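Local atomic coordinates of glutamate--cysteine ligase GshA (Methylobacillus flagellatus KT, PDB entry 3K1T), a protein that probably acts as a ligase, joining glutamate and cysteine into gamma-glutamylcysteine. Residues 169-174 with 191-196; 42-47 with 86-91; 282-287 with 311-316; 237-242 with 322-327. All blocks are in the same frame, centred on the assembly; numbering follows the deposited sequence. Where two conformers were deposited one is given.

The four contacts form two groups. Contact 2 closes along the chain before contact 1 opens; their centres are about 15 Å apart, and they touch where I196 of strand 194-196 packs on F44 and I91. Contact 3 is nested inside the loop closed by contact 4, their centres being about 10 Å apart. Both reach the four-stranded antiparallel sheet, in which strands 280-285 and 324-329 are neighbours, probably bonded from K283 N to I326 O and from S323 N to D285 O. The centres of contacts 2 and 3 lie about 32 Å apart (nearest atoms about 13 Å), on opposite sides of the chain's centre. Each pair thus consolidates its own region of the chain.

Contact 1: residues 169-174 with 191-196; sequences FDSCAI and LEQSLI
Q193 holds CG anti to its carbonyl carbon (chi1 -67°), which sets CG 3.4 Å from S171 O, and a bend at chi2 (141°) places CD so that NE2 can reach the same oxygen. The amide then points an N-H at its acceptor: NE2 donates to S171 O over 2.9 Å in a nearly straight bond (165° at the hydrogen), with S171 O close to the amide plane. OE1 accepts from L164 N, so both ends of this buried amide are gripped and its rotation is fixed. Glutamine suits the place because it offers a donor and an acceptor on one flat group. An alanine here would keep CB but lose the amide, and would probably leave S171 O and L164 N without these mates.

I174 crosses Q193 at about a right angle, its CD1 lying 3.7 Å from Q193 OE1 and 3.8 Å from L191 CD1. Its other branch runs beside L195, CG2 meeting CD2 at 3.7 Å, and the two side chains point the same way. A long, branched isoleucine can thus touch three residues of the partner segment. A173 points to the other face of the sheet, where its CB meets I196 CD1 at 3.9 Å.

The backbone of I174 is held twice, by a bond from its N to S194 O (2.9 Å) and one from I196 N to its O (2.8 Å). One residue bonding to both neighbours of its partner, here L195, is the pattern of a parallel beta bridge, and it adds strand 194-196 to strand 173-177 of the mixed sheet.

Contact 2: residues 42-47 with 86-91; sequences APFYAS and VAVEKI. With SO4 (sulfate ion), chain B.
One aromatic ring carries most of this contact: F44 presents a face to a single methyl group, CB of A87. The methyl stands 4.0 Å from the ring centroid, 26° off the normal and displaced toward the rim, where CD1 and CE1 are its nearest atoms. This is a CH-pi contact, and alanine suits it because its short side chain lets the helix backbone come close, with CA of A87 only 5.4 Å from CA of F44. With CG of F44 anti to the backbone N (chi1 -173°), CG itself comes within 4.2 Å of A87 CB. CE1 also touches V88 CG2 at 4.0 Å, while I91 CB lies near the ring plane beyond the edge, 4.4 Å from CD1; this last approach is less certain, since I91 was deposited in two conformers. An alanine in place of F44 would keep CB but lose the ring, and would probably open a gap facing A87 CB and V88 CG2.

The contact joins the residues just before strand 45-52, which pairs with strands 57-63 and 340-349 in an antiparallel sheet, to the last turns of helix 77-91. I196 and M349 also pack on F44. The helix faces the second subunit as well: E89 OE2 is hydrogen-bonded to H351 of that subunit, and V86 packs on V86 of the second subunit.

Along the strand, Y45 receives CD2 of F44 over one face of its own ring. At S47, OG donates to O2 of a sulfate ion over 2.8 Å. N63, G67 N and R359 complete the cradle of this anion, which probably came from the crystallisation liquor.

Contact 3: residues 282-287 with 311-316; sequences VKADAG and NKMSVV
V315 and A286 meet through methyl groups, V315 CG2 lying 3.8 Å from A286 CB. The same CG2 rests 3.7 Å from A284 O. Two residues earlier on each segment, A284 CB lies only 3.2 Å from M313 O, a tight approach; alanine suits this place because a larger side chain would probably crowd the M313 carbonyl. M313, modelled as selenomethionine, is bent at chi2 and chi3; chi3 (-77°) brings CE to 3.7 Å from V282 CG1 and 4.0 Å from A284 CB. V282 and M313 cross at about a right angle, the flexible selenoether chain (selenomethionine standing in for methionine) filling the space beside the stiff branched one.

The backbones behind these groups set their places. V315 is the first residue to leave the helix, and its positive phi (79°), unusual for a beta-branched residue, accompanies the turn of its side chain toward the strand. S314 OG is bonded back to R310 O. On the other segment, D285 OD1 accepts from G287 N at 2.9 Å, met from above the carboxylate plane; this Asx turn follows the strand, at its C-terminal end, and D285 OD1 also forms a salt bridge with K208. G287 sits at a positive phi (63°), a region that glycine enters easily.

Helix 307-314 thus ends against strand 280-285, which runs between strands 291-296 and 324-329; M294 of the former and V325 of the latter also touch V282.

Contact 4: residues 237-242 with 322-327; sequences FDTCGG and VSEVIL
L327, C240 and G242 have the most surface buried where strands 237-241 and 324-329 run antiparallel (161° between their directions), the first being an outermost strand of the four-stranded sheet within this chain. L327 pairs with D238 through two backbone bonds, D238 N to L327 O (2.9 Å) and L327 N to D238 O (2.8 Å). Its branched side chain lies beside the D238 backbone, though it was deposited in two conformers, and it reaches V258 and L261 of helix 251-272.

C240 forms the next hydrogen-bonded pair, with V325: C240 N donates to V325 O at 2.8 Å, and V325 N to C240 O in an almost straight bond (177°). SG stands between the backbone N and the carbonyl carbon (chi1 70°) and packs on V325 CB at 3.9 Å. A small, weakly polar side chain fits here, on the face it shares with L327.

On the other face, T239 CG2 lies 3.7 Å from E324 OE2, a carboxylate atom whose polar partner is S209 OG. At G242 there is no room for a side chain, because a CB would run into V322 O; instead G242 CA makes a CA-H...O contact with that oxygen at 3.2 Å.

Contact 1: residues 169-174 with 191-196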
loop_
_atom_site.group_PDB
_atom_site.type_symbol
_atom_site.label_atom_id
_atom_site.label_comp_id
_atom_site.label_asym_id
_atom_site.label_seq_id
_atom_site.Cartn_x
_atom_site.Cartn_y
_atom_site.Cartn_z
ATOM N N PHE A 169 5.662 -12.543 27.187
ATOM C CA PHE A 169 5.378 -11.600 26.103
ATOM C C PHE A 169 5.602 -10.176 26.578
ATOM O O PHE A 169 4.814 -9.636 27.370
ATOM C CB PHE A 169 3.941 -11.726 25.611
ATOM C CG PHE A 169 3.638 -10.878 24.386
ATOM C CD1 PHE A 169 4.005 -11.321 23.119
ATOM C CD2 PHE A 169 2.977 -9.671 24.508
ATOM C CE1 PHE A 169 3.708 -10.578 21.978
ATOM C CE2 PHE A 169 2.675 -8.908 23.371
ATOM C CZ PHE A 169 3.041 -9.362 22.109
ATOM N N ASP A 170 6.672 -9.578 26.098
ATOM C CA ASP A 170 6.939 -8.189 26.437
ATOM C C ASP A 170 7.024 -7.383 25.170
ATOM O O ASP A 170 7.985 -7.518 24.426
ATOM C CB ASP A 170 8.224 -8.013 27.234
ATOM C CG ASP A 170 8.469 -6.528 27.552
ATOM O OD1 ASP A 170 8.926 -5.773 26.680
ATOM O OD2 ASP A 170 8.137 -6.090 28.641
ATOM N N SER A 171 6.025 -6.528 24.922
ATOM C CA SER A 171 5.999 -5.814 23.668
ATOM C C SER A 171 6.760 -4.555 23.710
ATOM O O SER A 171 6.979 -3.908 24.744
ATOM C CB SER A 171 4.571 -5.498 23.200
ATOM O OG SER A 171 3.934 -4.616 24.104
ATOM N N CYS A 172 7.061 -4.156 22.503
ATOM C CA CYS A 172 7.791 -2.990 22.188
ATOM C C CYS A 172 6.812 -1.731 22.334
ATOM O O CYS A 172 7.121 -0.675 22.911
ATOM C CB CYS A 172 8.375 -3.316 20.749
ATOM S SG CYS A 172 9.073 -5.223 20.383
ATOM N N ALA A 173 5.613 -1.897 21.812
ATOM C CA ALA A 173 4.624 -0.852 21.786
ATOM C C ALA A 173 3.250 -1.421 22.094
ATOM O O ALA A 173 3.045 -2.636 22.069
ATOM C CB ALA A 173 4.622 -0.185 20.405
ATOM N N ILE A 174 2.310 -0.524 22.352
ATOM C CA ILE A 174 0.957 -0.870 22.765
ATOM C C ILE A 174 -0.028 -0.147 21.858
ATOM O O ILE A 174 -0.023 1.078 21.820
ATOM C CB ILE A 174 0.713 -0.439 24.218
ATOM C CG1 ILE A 174 1.715 -1.152 25.146
ATOM C CG2 ILE A 174 -0.750 -0.700 24.655
ATOM C CD1 ILE A 174 1.847 -0.459 26.507
ATOM N N LEU A 191 4.467 4.577 31.536
ATOM C CA LEU A 191 5.067 3.360 31.009
ATOM C C LEU A 191 6.288 3.664 30.138
ATOM O O LEU A 191 6.376 4.745 29.515
ATOM C CB LEU A 191 4.051 2.555 30.195
ATOM C CG LEU A 191 2.807 1.988 30.906
ATOM C CD1 LEU A 191 1.751 1.427 29.838
ATOM C CD2 LEU A 191 3.231 0.912 31.898
ATOM N N GLU A 192 7.201 2.692 30.063
ATOM C CA GLU A 192 8.335 2.741 29.122
ATOM C C GLU A 192 7.927 2.496 27.653
ATOM O O GLU A 192 8.588 2.998 26.748
ATOM C CB GLU A 192 9.394 1.701 29.486
ATOM C CG GLU A 192 10.036 1.933 30.799
ATOM C CD GLU A 192 11.023 0.841 31.211
ATOM O OE1 GLU A 192 11.293 -0.137 30.441
ATOM O OE2 GLU A 192 11.539 0.980 32.330
ATOM N N GLN A 193 6.881 1.718 27.437
ATOM C CA GLN A 193 6.391 1.390 26.099
ATOM C C GLN A 193 5.536 2.523 25.546
ATOM O O GLN A 193 4.753 3.135 26.276
ATOM C CB GLN A 193 5.532 0.140 26.179
ATOM C CG GLN A 193 6.281 -1.112 26.540
ATOM C CD GLN A 193 5.501 -2.014 27.482
ATOM O OE1 GLN A 193 4.846 -1.532 28.439
ATOM N NE2 GLN A 193 5.568 -3.316 27.244
ATOM N N SER A 194 5.655 2.810 24.258
ATOM C CA SER A 194 4.802 3.825 23.653
ATOM C C SER A 194 3.390 3.361 23.451
ATOM O O SER A 194 3.164 2.204 23.041
ATOM C CB SER A 194 5.367 4.238 22.302
ATOM O OG SER A 194 6.637 4.825 22.528
ATOM N N LEU A 195 2.440 4.235 23.769
ATOM C CA LEU A 195 1.068 4.006 23.421
ATOM C C LEU A 195 0.808 4.547 22.000
ATOM O O LEU A 195 1.402 5.570 21.601
ATOM C CB LEU A 195 0.122 4.694 24.398
ATOM C CG LEU A 195 0.120 4.222 25.865
ATOM C CD1 LEU A 195 -0.795 5.151 26.665
ATOM C CD2 LEU A 195 -0.357 2.773 26.005
ATOM N N ILE A 196 -0.061 3.851 21.273
ATOM C CA ILE A 196 -0.473 4.235 19.927
ATOM C C ILE A 196 -1.994 4.300 19.893
ATOM O O ILE A 196 -2.665 3.293 20.083
ATOM C CB ILE A 196 0.005 3.233 18.855
ATOM C CG1 ILE A 196 1.534 3.056 18.907
ATOM C CG2 ILE A 196 -0.512 3.687 17.438
ATOM C CD1 ILE A 196 2.079 1.790 18.236
#

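Contact 2: residues 42-47 with 86-91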
loop_
_atom_site.group_PDB
_atom_site.type_symbol
_atom_site.label_atom_id
_atom_site.label_comp_id
_atom_site.label_asym_id
_atom_site.label_seq_id
_atom_site.Cartn_x
_atom_site.Cartn_y
_atom_site.Cartn_z
ATOM N N ALA A 42 0.754 11.114 10.386
ATOM C CA ALA A 42 -0.623 10.652 10.396
ATOM C C ALA A 42 -0.730 9.596 11.507
ATOM O O ALA A 42 0.270 8.942 11.885
ATOM C CB ALA A 42 -1.034 10.019 9.033
ATOM N N PRO A 43 -1.944 9.385 12.025
ATOM C CA PRO A 43 -2.127 8.352 13.037
ATOM C C PRO A 43 -1.889 6.960 12.439
ATOM O O PRO A 43 -1.929 6.785 11.211
ATOM C CB PRO A 43 -3.632 8.459 13.419
ATOM C CG PRO A 43 -4.098 9.701 12.827
ATOM C CD PRO A 43 -3.219 10.043 11.692
ATOM N N PHE A 44 -1.725 5.969 13.316
ATOM C CA PHE A 44 -1.566 4.570 12.907
ATOM C C PHE A 44 -2.790 4.112 12.093
ATOM O O PHE A 44 -2.660 3.463 11.047
ATOM C CB PHE A 44 -1.365 3.671 14.171
ATOM C CG PHE A 44 -1.023 2.251 13.849
ATOM C CD1 PHE A 44 0.303 1.865 13.704
ATOM C CD2 PHE A 44 -2.019 1.296 13.687
ATOM C CE1 PHE A 44 0.643 0.578 13.359
ATOM C CE2 PHE A 44 -1.688 -0.014 13.358
ATOM C CZ PHE A 44 -0.349 -0.372 13.190
ATOM N N TYR A 45 -3.989 4.427 12.622
ATOM C CA TYR A 45 -5.248 4.110 11.989
ATOM C C TYR A 45 -6.348 5.094 12.386
ATOM O O TYR A 45 -6.202 5.841 13.361
ATOM C CB TYR A 45 -5.667 2.638 12.191
ATOM C CG TYR A 45 -5.917 2.114 13.594
ATOM C CD1 TYR A 45 -5.896 2.929 14.740
ATOM C CD2 TYR A 45 -6.146 0.750 13.777
ATOM C CE1 TYR A 45 -6.102 2.383 16.034
ATOM C CE2 TYR A 45 -6.377 0.206 15.034
ATOM C CZ TYR A 45 -6.367 1.015 16.169
ATOM O OH TYR A 45 -6.618 0.428 17.402
ATOM N N ALA A 46 -7.433 5.107 11.611
ATOM C CA ALA A 46 -8.539 6.021 11.853
ATOM C C ALA A 46 -9.723 5.679 10.974
ATOM O O ALA A 46 -9.573 5.079 9.893
ATOM C CB ALA A 46 -8.092 7.479 11.580
ATOM N N SER A 47 -10.900 6.106 11.407
ATOM C CA SER A 47 -12.080 6.070 10.549
ATOM C C SER A 47 -12.805 7.400 10.611
ATOM O O SER A 47 -12.804 8.084 11.665
ATOM C CB SER A 47 -13.030 4.928 10.909
ATOM O OG SER A 47 -13.604 5.090 12.177
ATOM N N VAL A 86 3.326 0.116 6.268
ATOM C CA VAL A 86 3.787 1.521 6.240
ATOM C C VAL A 86 3.631 2.166 7.619
ATOM O O VAL A 86 4.548 2.801 8.114
ATOM C CB VAL A 86 3.005 2.329 5.164
ATOM C CG1 VAL A 86 3.354 3.843 5.229
ATOM C CG2 VAL A 86 3.320 1.761 3.757
ATOM N N ALA A 87 2.458 2.011 8.241
ATOM C CA ALA A 87 2.206 2.550 9.583
ATOM C C ALA A 87 3.229 2.024 10.597
ATOM O O ALA A 87 3.806 2.800 11.356
ATOM C CB ALA A 87 0.769 2.223 10.063
ATOM N N VAL A 88 3.457 0.716 10.611
ATOM C CA VAL A 88 4.499 0.136 11.461
ATOM C C VAL A 88 5.875 0.778 11.223
ATOM O O VAL A 88 6.580 1.123 12.184
ATOM C CB VAL A 88 4.568 -1.376 11.279
ATOM C CG1 VAL A 88 5.872 -1.984 11.934
ATOM C CG2 VAL A 88 3.274 -2.026 11.802
ATOM N N GLU A 89 6.277 0.922 9.966
ATOM C CA GLU A 89 7.563 1.525 9.640
ATOM C C GLU A 89 7.704 2.987 10.061
ATOM O O GLU A 89 8.816 3.423 10.328
ATOM C CB GLU A 89 7.845 1.440 8.138
ATOM C CG GLU A 89 8.062 0.040 7.638
ATOM C CD GLU A 89 8.090 -0.040 6.107
ATOM O OE1 GLU A 89 8.383 1.005 5.475
ATOM O OE2 GLU A 89 7.814 -1.137 5.564
ATOM N N LYS A 90 6.604 3.750 10.117
ATOM C CA LYS A 90 6.648 5.164 10.509
ATOM C C LYS A 90 6.510 5.346 12.013
ATOM O O LYS A 90 7.153 6.224 12.586
ATOM C CB LYS A 90 5.519 5.973 9.841
ATOM C CG LYS A 90 5.790 6.197 8.371
ATOM C CD LYS A 90 4.723 6.988 7.688
ATOM C CE LYS A 90 5.047 7.040 6.204
ATOM N NZ LYS A 90 3.945 7.596 5.443
ATOM N N ILE A 91 5.682 4.527 12.641
ATOM C CA ILE A 91 5.274 4.759 14.034
ATOM C C ILE A 91 5.995 3.852 15.027
ATOM O O ILE A 91 6.234 4.251 16.162
ATOM C CB ILE A 91 3.750 4.557 14.209
ATOM C CG1 ILE A 91 2.947 5.539 13.327
ATOM C CG2 ILE A 91 3.338 4.690 15.686
ATOM C CD1 ILE A 91 3.261 7.032 13.590
HETATM S S SO4 B . -15.970 2.900 13.738
HETATM O O1 SO4 B . -17.137 2.341 13.095
HETATM O O2 SO4 B . -15.020 2.753 12.680
HETATM O O3 SO4 B . -16.141 4.297 14.066
HETATM O O4 SO4 B . -15.595 2.111 14.933
#

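Contact 3: residues 282-287 with 311-316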
loop_
_atom_site.group_PDB
_atom_site.type_symbol
_atom_site.label_atom_id
_atom_site.label_comp_id
_atom_site.label_asym_id
_atom_site.label_seq_id
_atom_site.Cartn_x
_atom_site.Cartn_y
_atom_site.Cartn_z
ATOM N N VAL A 282 -26.804 19.430 19.416
ATOM C CA VAL A 282 -26.347 19.965 20.705
ATOM C C VAL A 282 -25.623 18.860 21.456
ATOM O O VAL A 282 -26.214 17.820 21.788
ATOM C CB VAL A 282 -27.511 20.524 21.542
ATOM C CG1 VAL A 282 -26.991 21.220 22.825
ATOM C CG2 VAL A 282 -28.392 21.492 20.701
ATOM N N LYS A 283 -24.327 19.078 21.690
ATOM C CA LYS A 283 -23.457 18.087 22.336
ATOM C C LYS A 283 -23.001 18.616 23.724
ATOM O O LYS A 283 -22.240 19.573 23.778
ATOM C CB LYS A 283 -22.225 17.809 21.468
ATOM C CG LYS A 283 -22.492 17.432 19.969
ATOM C CD LYS A 283 -21.257 17.777 19.038
ATOM C CE LYS A 283 -21.405 17.274 17.569
ATOM N NZ LYS A 283 -20.915 15.809 17.430
ATOM N N ALA A 284 -23.464 17.997 24.813
ATOM C CA ALA A 284 -23.056 18.394 26.172
ATOM C C ALA A 284 -21.893 17.479 26.560
ATOM O O ALA A 284 -22.103 16.271 26.716
ATOM C CB ALA A 284 -24.211 18.236 27.156
ATOM N N ASP A 285 -20.692 18.031 26.671
ATOM C CA ASP A 285 -19.483 17.257 26.996
ATOM C C ASP A 285 -19.203 17.251 28.507
ATOM O O ASP A 285 -18.930 18.298 29.079
ATOM C CB ASP A 285 -18.271 17.850 26.305
ATOM C CG ASP A 285 -16.963 17.077 26.634
ATOM O OD1 ASP A 285 -17.022 15.882 26.983
ATOM O OD2 ASP A 285 -15.888 17.688 26.527
ATOM N N ALA A 286 -19.318 16.080 29.120
ATOM C CA ALA A 286 -19.037 15.896 30.541
ATOM C C ALA A 286 -17.734 15.104 30.755
ATOM O O ALA A 286 -17.553 14.441 31.772
ATOM C CB ALA A 286 -20.228 15.254 31.265
ATOM N N GLY A 287 -16.799 15.204 29.821
ATOM C CA GLY A 287 -15.468 14.643 30.048
ATOM C C GLY A 287 -15.520 13.137 30.232
ATOM O O GLY A 287 -16.118 12.428 29.429
ATOM N N ASN A 311 -31.979 15.066 32.134
ATOM C CA ASN A 311 -31.071 13.982 32.544
ATOM C C ASN A 311 -30.072 13.603 31.471
ATOM O O ASN A 311 -28.898 13.343 31.774
ATOM C CB ASN A 311 -31.859 12.726 32.943
ATOM C CG ASN A 311 -32.662 12.921 34.226
ATOM O OD1 ASN A 311 -32.318 13.759 35.055
ATOM N ND2 ASN A 311 -33.732 12.136 34.394
ATOM N N LYS A 312 -30.529 13.551 30.217
ATOM C CA LYS A 312 -29.641 13.232 29.116
ATOM C C LYS A 312 -28.544 14.288 28.931
ATOM O O LYS A 312 -27.350 13.973 28.764
ATOM C CB LYS A 312 -30.441 13.092 27.794
ATOM C CG LYS A 312 -29.564 12.789 26.601
ATOM C CD LYS A 312 -30.362 12.365 25.338
ATOM C CE LYS A 312 -31.254 13.461 24.830
ATOM N NZ LYS A 312 -31.562 13.286 23.356
HETATM N N MSE A 313 -28.948 15.546 28.914
HETATM C CA MSE A 313 -27.992 16.641 28.673
HETATM C C MSE A 313 -27.063 16.896 29.891
HETATM O O MSE A 313 -25.953 17.367 29.706
HETATM C CB MSE A 313 -28.751 17.904 28.284
HETATM C CG MSE A 313 -29.568 17.701 27.007
HETATM SE SE MSE A 313 -28.555 16.868 25.528
HETATM C CE MSE A 313 -27.750 18.576 25.266
ATOM N N SER A 314 -27.510 16.554 31.100
ATOM C CA SER A 314 -26.635 16.575 32.291
ATOM C C SER A 314 -25.645 15.422 32.280
ATOM O O SER A 314 -24.630 15.469 32.986
ATOM C CB SER A 314 -27.458 16.464 33.579
ATOM O OG SER A 314 -28.323 17.566 33.740
ATOM N N VAL A 315 -25.978 14.369 31.517
ATOM C CA VAL A 315 -25.118 13.195 31.267
ATOM C C VAL A 315 -25.143 12.225 32.434
ATOM O O VAL A 315 -25.374 11.035 32.221
ATOM C CB VAL A 315 -23.651 13.513 30.847
ATOM C CG1 VAL A 315 -22.879 12.193 30.491
ATOM C CG2 VAL A 315 -23.584 14.472 29.648
ATOM N N VAL A 316 -24.898 12.706 33.645
ATOM C CA VAL A 316 -24.928 11.867 34.819
ATOM C C VAL A 316 -25.705 12.556 35.947
ATOM O O VAL A 316 -25.982 13.764 35.923
ATOM C CB VAL A 316 -23.473 11.498 35.295
ATOM C CG1 VAL A 316 -22.753 10.511 34.297
ATOM C CG2 VAL A 316 -22.635 12.774 35.515
#

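Contact 4: residues 237-242 with 322-327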
loop_
_atom_site.group_PDB
_atom_site.type_symbol
_atom_site.label_atom_id
_atom_site.label_comp_id
_atom_site.label_asym_id
_atom_site.label_seq_id
_atom_site.Cartn_x
_atom_site.Cartn_y
_atom_site.Cartn_z
ATOM N N PHE A 237 -20.256 25.725 13.375
ATOM C CA PHE A 237 -20.436 25.376 14.789
ATOM C C PHE A 237 -20.267 26.582 15.726
ATOM O O PHE A 237 -19.760 27.640 15.352
ATOM C CB PHE A 237 -19.508 24.216 15.199
ATOM C CG PHE A 237 -18.099 24.633 15.520
ATOM C CD1 PHE A 237 -17.192 24.894 14.511
ATOM C CD2 PHE A 237 -17.687 24.782 16.840
ATOM C CE1 PHE A 237 -15.890 25.323 14.794
ATOM C CE2 PHE A 237 -16.377 25.216 17.128
ATOM C CZ PHE A 237 -15.492 25.486 16.102
ATOM N N ASP A 238 -20.666 26.376 16.961
ATOM C CA ASP A 238 -20.424 27.375 18.044
ATOM C C ASP A 238 -20.309 26.598 19.364
ATOM O O ASP A 238 -20.589 25.390 19.409
ATOM C CB ASP A 238 -21.573 28.390 18.041
ATOM C CG ASP A 238 -21.272 29.673 18.862
ATOM O OD1 ASP A 238 -20.113 29.895 19.281
ATOM O OD2 ASP A 238 -22.243 30.437 19.088
ATOM N N THR A 239 -19.920 27.280 20.442
ATOM C CA THR A 239 -19.780 26.639 21.728
ATOM C C THR A 239 -20.314 27.538 22.841
ATOM O O THR A 239 -20.454 28.762 22.680
ATOM C CB THR A 239 -18.294 26.367 22.081
ATOM O OG1 THR A 239 -17.622 27.619 22.170
ATOM C CG2 THR A 239 -17.595 25.498 21.069
ATOM N N CYS A 240 -20.678 26.924 23.957
ATOM C CA CYS A 240 -20.671 27.667 25.205
ATOM C C CYS A 240 -20.100 26.868 26.344
ATOM O O CYS A 240 -19.704 25.722 26.149
ATOM C CB CYS A 240 -21.994 28.251 25.519
ATOM S SG CYS A 240 -23.213 27.112 25.948
ATOM N N GLY A 241 -19.945 27.516 27.501
ATOM C CA GLY A 241 -19.308 26.871 28.643
ATOM C C GLY A 241 -20.210 25.844 29.278
ATOM O O GLY A 241 -21.267 25.518 28.741
ATOM N N GLY A 242 -19.821 25.342 30.442
ATOM C CA GLY A 242 -20.634 24.375 31.139
ATOM C C GLY A 242 -21.951 25.012 31.546
ATOM O O GLY A 242 -22.030 26.228 31.851
ATOM N N VAL A 322 -20.814 18.833 33.114
ATOM C CA VAL A 322 -20.714 19.349 31.751
ATOM C C VAL A 322 -19.787 20.556 31.753
ATOM O O VAL A 322 -20.039 21.543 32.465
ATOM C CB VAL A 322 -22.088 19.727 31.193
ATOM C CG1 VAL A 322 -21.924 20.388 29.803
ATOM C CG2 VAL A 322 -22.987 18.490 31.091
ATOM N N SER A 323 -18.720 20.487 30.958
ATOM C CA SER A 323 -17.734 21.553 30.913
ATOM C C SER A 323 -17.781 22.405 29.634
ATOM O O SER A 323 -17.169 23.483 29.572
ATOM C CB SER A 323 -16.338 20.984 31.096
ATOM O OG SER A 323 -15.999 20.139 30.004
ATOM N N GLU A 324 -18.509 21.934 28.626
ATOM C CA GLU A 324 -18.601 22.638 27.360
ATOM C C GLU A 324 -19.822 22.099 26.655
ATOM O O GLU A 324 -20.139 20.917 26.777
ATOM C CB GLU A 324 -17.377 22.385 26.460
ATOM C CG GLU A 324 -17.374 23.247 25.160
ATOM C CD GLU A 324 -16.092 23.076 24.293
ATOM O OE1 GLU A 324 -15.628 21.926 24.058
ATOM O OE2 GLU A 324 -15.563 24.112 23.845
ATOM N N VAL A 325 -20.497 22.978 25.933
ATOM C CA VAL A 325 -21.606 22.577 25.046
ATOM C C VAL A 325 -21.206 23.007 23.648
ATOM O O VAL A 325 -20.893 24.179 23.433
ATOM C CB VAL A 325 -22.959 23.204 25.450
ATOM C CG1 VAL A 325 -24.065 22.804 24.475
ATOM C CG2 VAL A 325 -23.356 22.842 26.930
ATOM N N ILE A 326 -21.192 22.045 22.723
ATOM C CA ILE A 326 -20.871 22.307 21.327
ATOM C C ILE A 326 -22.164 22.228 20.521
ATOM O O ILE A 326 -22.940 21.280 20.673
ATOM C CB ILE A 326 -19.829 21.269 20.770
ATOM C CG1 ILE A 326 -18.545 21.315 21.602
ATOM C CG2 ILE A 326 -19.501 21.589 19.272
ATOM C CD1 ILE A 326 -17.705 20.059 21.578
ATOM N N LEU A 327 -22.393 23.254 19.708
ATOM C CA LEU A 327 -23.536 23.307 18.815
ATOM C C LEU A 327 -23.016 23.173 17.401
ATOM O O LEU A 327 -22.166 23.945 16.988
ATOM C CB LEU A 327 -24.263 24.639 18.983
ATOM C CG LEU A 327 -24.838 24.873 20.379
ATOM C CD1 LEU A 327 -23.800 25.507 21.300
ATOM C CD2 LEU A 327 -26.118 25.735 20.298
#